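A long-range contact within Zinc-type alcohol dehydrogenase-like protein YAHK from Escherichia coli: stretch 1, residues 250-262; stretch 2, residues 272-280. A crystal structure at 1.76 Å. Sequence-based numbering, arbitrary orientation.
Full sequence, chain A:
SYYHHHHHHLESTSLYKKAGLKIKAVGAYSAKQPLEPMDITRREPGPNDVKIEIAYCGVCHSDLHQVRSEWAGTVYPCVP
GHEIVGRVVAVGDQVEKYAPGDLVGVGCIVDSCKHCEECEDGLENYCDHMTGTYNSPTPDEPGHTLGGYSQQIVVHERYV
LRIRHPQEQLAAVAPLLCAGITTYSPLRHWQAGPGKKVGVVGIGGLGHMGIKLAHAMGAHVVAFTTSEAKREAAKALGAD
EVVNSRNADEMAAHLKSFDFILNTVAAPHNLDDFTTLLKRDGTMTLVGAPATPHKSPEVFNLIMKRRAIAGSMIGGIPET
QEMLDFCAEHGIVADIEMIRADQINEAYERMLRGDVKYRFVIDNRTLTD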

# COMPACT_ATOMS: atom_id res chain seq x y z
N GLU A 250 4.37 -6.29 -24.38
CA GLU A 250 5.55 -5.85 -23.63
C GLU A 250 5.28 -5.91 -22.13
O GLU A 250 6.14 -6.34 -21.36
N MET A 251 4.10 -5.49 -21.71
CA MET A 251 3.74 -5.51 -20.30
C MET A 251 3.66 -6.93 -19.75
O MET A 251 4.18 -7.22 -18.67
N ALA A 252 3.03 -7.82 -20.51
CA ALA A 252 2.87 -9.21 -20.10
C ALA A 252 4.19 -9.92 -19.82
O ALA A 252 4.25 -10.83 -19.00
N ALA A 253 5.25 -9.49 -20.50
CA ALA A 253 6.56 -10.11 -20.32
C ALA A 253 7.15 -9.84 -18.93
O ALA A 253 8.14 -10.46 -18.55
N HIS A 254 6.54 -8.93 -18.18
CA HIS A 254 7.03 -8.58 -16.85
C HIS A 254 6.04 -8.90 -15.74
O HIS A 254 6.15 -8.38 -14.63
N LEU A 255 5.07 -9.75 -16.03
CA LEU A 255 4.07 -10.14 -15.05
C LEU A 255 4.70 -10.63 -13.75
O LEU A 255 5.67 -11.39 -13.77
N LYS A 256 4.15 -10.18 -12.62
CA LYS A 256 4.62 -10.58 -11.29
C LYS A 256 6.14 -10.65 -11.17
O LYS A 256 6.68 -11.65 -10.68
N SER A 257 6.85 -9.60 -11.59
CA SER A 257 8.31 -9.64 -11.53
C SER A 257 8.99 -8.48 -10.81
O SER A 257 10.19 -8.54 -10.55
N PHE A 258 8.23 -7.43 -10.49
CA PHE A 258 8.83 -6.27 -9.83
C PHE A 258 8.78 -6.27 -8.31
O PHE A 258 7.76 -6.59 -7.71
N ASP A 259 9.89 -5.88 -7.71
CA ASP A 259 9.97 -5.78 -6.26
C ASP A 259 9.34 -4.46 -5.87
O ASP A 259 8.64 -4.35 -4.87
N PHE A 260 9.59 -3.45 -6.70
CA PHE A 260 9.09 -2.11 -6.44
C PHE A 260 8.89 -1.33 -7.74
O PHE A 260 9.67 -1.47 -8.68
N ILE A 261 7.83 -0.54 -7.79
CA ILE A 261 7.57 0.28 -8.96
C ILE A 261 7.33 1.71 -8.50
O ILE A 261 6.46 1.97 -7.68
N LEU A 262 8.13 2.63 -9.04
CA LEU A 262 8.01 4.04 -8.70
C LEU A 262 7.25 4.71 -9.85
O LEU A 262 7.77 4.83 -10.95
N ASP A 272 -3.99 -0.74 -12.81
CA ASP A 272 -4.29 -2.16 -12.70
C ASP A 272 -3.20 -2.96 -13.41
O ASP A 272 -2.72 -3.96 -12.89
N ASP A 273 -2.82 -2.49 -14.59
CA ASP A 273 -1.78 -3.17 -15.37
C ASP A 273 -0.47 -3.22 -14.61
O ASP A 273 0.22 -4.24 -14.61
N PHE A 274 -0.12 -2.13 -13.94
CA PHE A 274 1.12 -2.09 -13.17
C PHE A 274 1.08 -2.93 -11.91
O PHE A 274 2.07 -3.55 -11.53
N THR A 275 -0.07 -2.97 -11.24
CA THR A 275 -0.20 -3.76 -10.02
C THR A 275 0.09 -5.23 -10.32
O THR A 275 0.73 -5.91 -9.52
N THR A 276 -0.36 -5.71 -11.47
CA THR A 276 -0.13 -7.11 -11.82
C THR A 276 1.33 -7.41 -12.14
O THR A 276 1.71 -8.57 -12.23
N LEU A 277 2.14 -6.36 -12.29
CA LEU A 277 3.56 -6.54 -12.58
C LEU A 277 4.38 -6.69 -11.29
O LEU A 277 5.58 -6.99 -11.34
N LEU A 278 3.74 -6.48 -10.15
CA LEU A 278 4.41 -6.59 -8.86
C LEU A 278 4.49 -8.01 -8.32
O LEU A 278 3.55 -8.78 -8.46
N LYS A 279 5.61 -8.34 -7.70
CA LYS A 279 5.79 -9.66 -7.09
C LYS A 279 4.95 -9.67 -5.82
O LYS A 279 4.41 -8.64 -5.42
N ARG A 280 4.84 -10.83 -5.20
CA ARG A 280 4.10 -10.95 -3.95
C ARG A 280 4.80 -10.03 -2.96
O ARG A 280 6.03 -9.97 -2.92

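The strongest polar contact made by side chains is the salt bridge between Lys279 and Asp259, with Lys279 NZ 2.9 Å from Asp259 OD1. The CA-to-CB bond of Asp259 points away from stretch 2, but chi1 near -70° (m) brings its carboxylate back. Lys279 reaches it with chi1 m, chi2 t, chi3 p and chi4 t; beyond CB, chi3 (p) is the one bend between extended chi2 and chi4. On the way Lys279 CG passes 3.4 Å from Ser257 C, so the aliphatic part of the lysine lies against the backbone around Ser257. Asp259 OD2 is hydrogen-bonded elsewhere in the structure.

Four backbone hydrogen bonds fix the frame from which these side chains project. Lys256 N donates to Thr276 O (2.9 Å, 161°). Leu277 O accepts from both Ser257 N (2.9 Å, 142°) and Phe258 N (2.8 Å, 163°), the first being the more bent. Lys279 N donates to Phe258 O (2.8 Å, 173°), beside the parallel bridge that pairs Phe258 with Leu278. Two hydroxyls also bond within their own stretches: Ser257 OG (chi1 p), which has a further partner elsewhere in the structure, donates to His254 O at 2.7 Å, and Thr276 OG1 (chi1 p) donates to Asp273 O at 2.7 Å.

Leu277 is the apolar centre, with 121 Å² covered by stretch 1, the largest value for any residue here. In the m,t rotamer, Leu277 CD2 lies 3.4 Å from Met251 O and Leu277 CD1 3.9 Å from Met251 CE. Leu277 CB meets Phe258 CD1 at 3.8 Å and Ile261 CD1 at 4.1 Å. The Phe258 ring (chi1 m) has Leu277 O at its edge, near the ring plane.

Met251 points toward stretch 2. With chi1 and chi2 both m and chi3 at -92°, its methyl sits over one face of the Phe274 ring: Met251 CE is 4.1 Å from the Phe274 ring centroid and 16° off the normal, a CH-pi geometry. Met251 SD is farther from the Phe274 centroid, at 5.2 Å and 33° off the normal, so its approach is oblique. Met251 CE also touches Asp273 CB at 3.7 Å.

Ile261, likewise directed toward stretch 2, adopts m,t. Ile261 CG1 packs 3.7 Å from Leu278 CD2, while Ile261 CD1 lies 3.7 Å from Phe274 O. Leu278 (m,t) also places Leu278 CD2 4.2 Å from Phe258 CB, joining the two bridge partners on the same face of the sheet. At the exposed margin, Leu255 starts away from stretch 2, yet its t,p rotamer returns Leu255 CD1 to within 3.3 Å of Thr276 O.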

# COMPACT_ATOMS: atom_id res chain seq x y z
CB GLU A 250 5.93 -4.43 -24.05
CG GLU A 250 6.53 -4.35 -25.46
CD GLU A 250 6.94 -2.94 -25.84
OE1 GLU A 250 7.68 -2.30 -25.06
OE2 GLU A 250 6.54 -2.47 -26.92
CB MET A 251 2.39 -4.81 -20.09
CG MET A 251 2.42 -3.32 -20.34
SD MET A 251 3.27 -2.44 -19.02
CE MET A 251 1.92 -2.07 -17.95
CB ALA A 252 2.09 -9.98 -21.17
CB ALA A 253 7.52 -9.61 -21.39
CB HIS A 254 7.38 -7.09 -16.80
CG HIS A 254 8.47 -6.71 -17.75
ND1 HIS A 254 9.81 -6.85 -17.45
CD2 HIS A 254 8.42 -6.21 -19.01
CE1 HIS A 254 10.54 -6.46 -18.48
NE2 HIS A 254 9.72 -6.06 -19.44
CB LEU A 255 3.18 -11.24 -15.62
CG LEU A 255 2.05 -11.74 -14.71
CD1 LEU A 255 0.94 -10.69 -14.64
CD2 LEU A 255 1.49 -13.05 -15.26
CB LYS A 256 4.03 -11.95 -10.93
CG LYS A 256 2.52 -12.03 -11.03
CD LYS A 256 2.03 -13.47 -10.85
CE LYS A 256 0.51 -13.57 -10.98
NZ LYS A 256 0.02 -14.98 -10.90
CB SER A 257 8.88 -9.72 -12.94
OG SER A 257 8.68 -8.49 -13.62
CB PHE A 258 8.18 -4.98 -10.33
CG PHE A 258 8.59 -4.59 -11.71
CD1 PHE A 258 7.89 -5.05 -12.81
CD2 PHE A 258 9.69 -3.76 -11.91
CE1 PHE A 258 8.27 -4.69 -14.10
CE2 PHE A 258 10.09 -3.40 -13.19
CZ PHE A 258 9.38 -3.87 -14.29
CB ASP A 259 11.43 -5.78 -5.81
CG ASP A 259 12.10 -7.13 -6.00
OD1 ASP A 259 11.82 -8.04 -5.20
OD2 ASP A 259 12.89 -7.27 -6.95
CB PHE A 260 10.11 -1.39 -5.55
CG PHE A 260 9.77 0.04 -5.27
CD1 PHE A 260 8.61 0.38 -4.58
CD2 PHE A 260 10.63 1.06 -5.69
CE1 PHE A 260 8.31 1.72 -4.31
CE2 PHE A 260 10.34 2.39 -5.42
CZ PHE A 260 9.18 2.72 -4.73
CB ILE A 261 6.33 -0.19 -9.75
CG1 ILE A 261 6.62 -1.55 -10.40
CG2 ILE A 261 5.99 0.83 -10.83
CD1 ILE A 261 5.45 -2.12 -11.18
CB LEU A 262 9.40 4.66 -8.56
CG LEU A 262 9.44 6.15 -8.20
CD1 LEU A 262 8.82 6.36 -6.82
CD2 LEU A 262 10.87 6.64 -8.23
CB ASP A 272 -5.65 -2.47 -13.32
CG ASP A 272 -6.79 -1.76 -12.62
OD1 ASP A 272 -6.93 -1.95 -11.40
OD2 ASP A 272 -7.54 -1.02 -13.30
CB ASP A 273 -1.56 -2.46 -16.71
CG ASP A 273 -2.76 -2.54 -17.63
OD1 ASP A 273 -3.40 -3.61 -17.69
OD2 ASP A 273 -3.07 -1.52 -18.29
CB PHE A 274 1.48 -0.65 -12.82
CG PHE A 274 1.92 0.16 -14.00
CD1 PHE A 274 1.05 1.07 -14.60
CD2 PHE A 274 3.19 -0.01 -14.54
CE1 PHE A 274 1.45 1.80 -15.72
CE2 PHE A 274 3.59 0.72 -15.67
CZ PHE A 274 2.72 1.62 -16.25
CB THR A 275 -1.60 -3.60 -9.41
OG1 THR A 275 -1.80 -2.23 -9.03
CG2 THR A 275 -1.75 -4.49 -8.18
CB THR A 276 -1.00 -7.54 -13.02
OG1 THR A 276 -0.60 -6.81 -14.19
CG2 THR A 276 -2.46 -7.27 -12.74
CB LEU A 277 4.11 -5.34 -13.36
CG LEU A 277 3.37 -4.91 -14.64
CD1 LEU A 277 4.17 -3.81 -15.32
CD2 LEU A 277 3.20 -6.10 -15.57
CB LEU A 278 3.67 -5.74 -7.81
CG LEU A 278 3.63 -4.23 -7.99
CD1 LEU A 278 2.67 -3.64 -6.97
CD2 LEU A 278 5.03 -3.65 -7.83
CB LYS A 279 7.24 -9.89 -6.69
CG LYS A 279 8.22 -9.96 -7.85
CD LYS A 279 9.65 -9.85 -7.35
CE LYS A 279 10.00 -10.95 -6.36
NZ LYS A 279 11.41 -10.84 -5.90
CB ARG A 280 4.15 -12.41 -3.46
CG ARG A 280 3.51 -12.64 -2.09
CD ARG A 280 4.53 -12.58 -0.97
NE ARG A 280 5.52 -13.65 -1.09
CZ ARG A 280 6.56 -13.81 -0.28
NH1 ARG A 280 6.75 -12.97 0.73
NH2 ARG A 280 7.41 -14.80 -0.47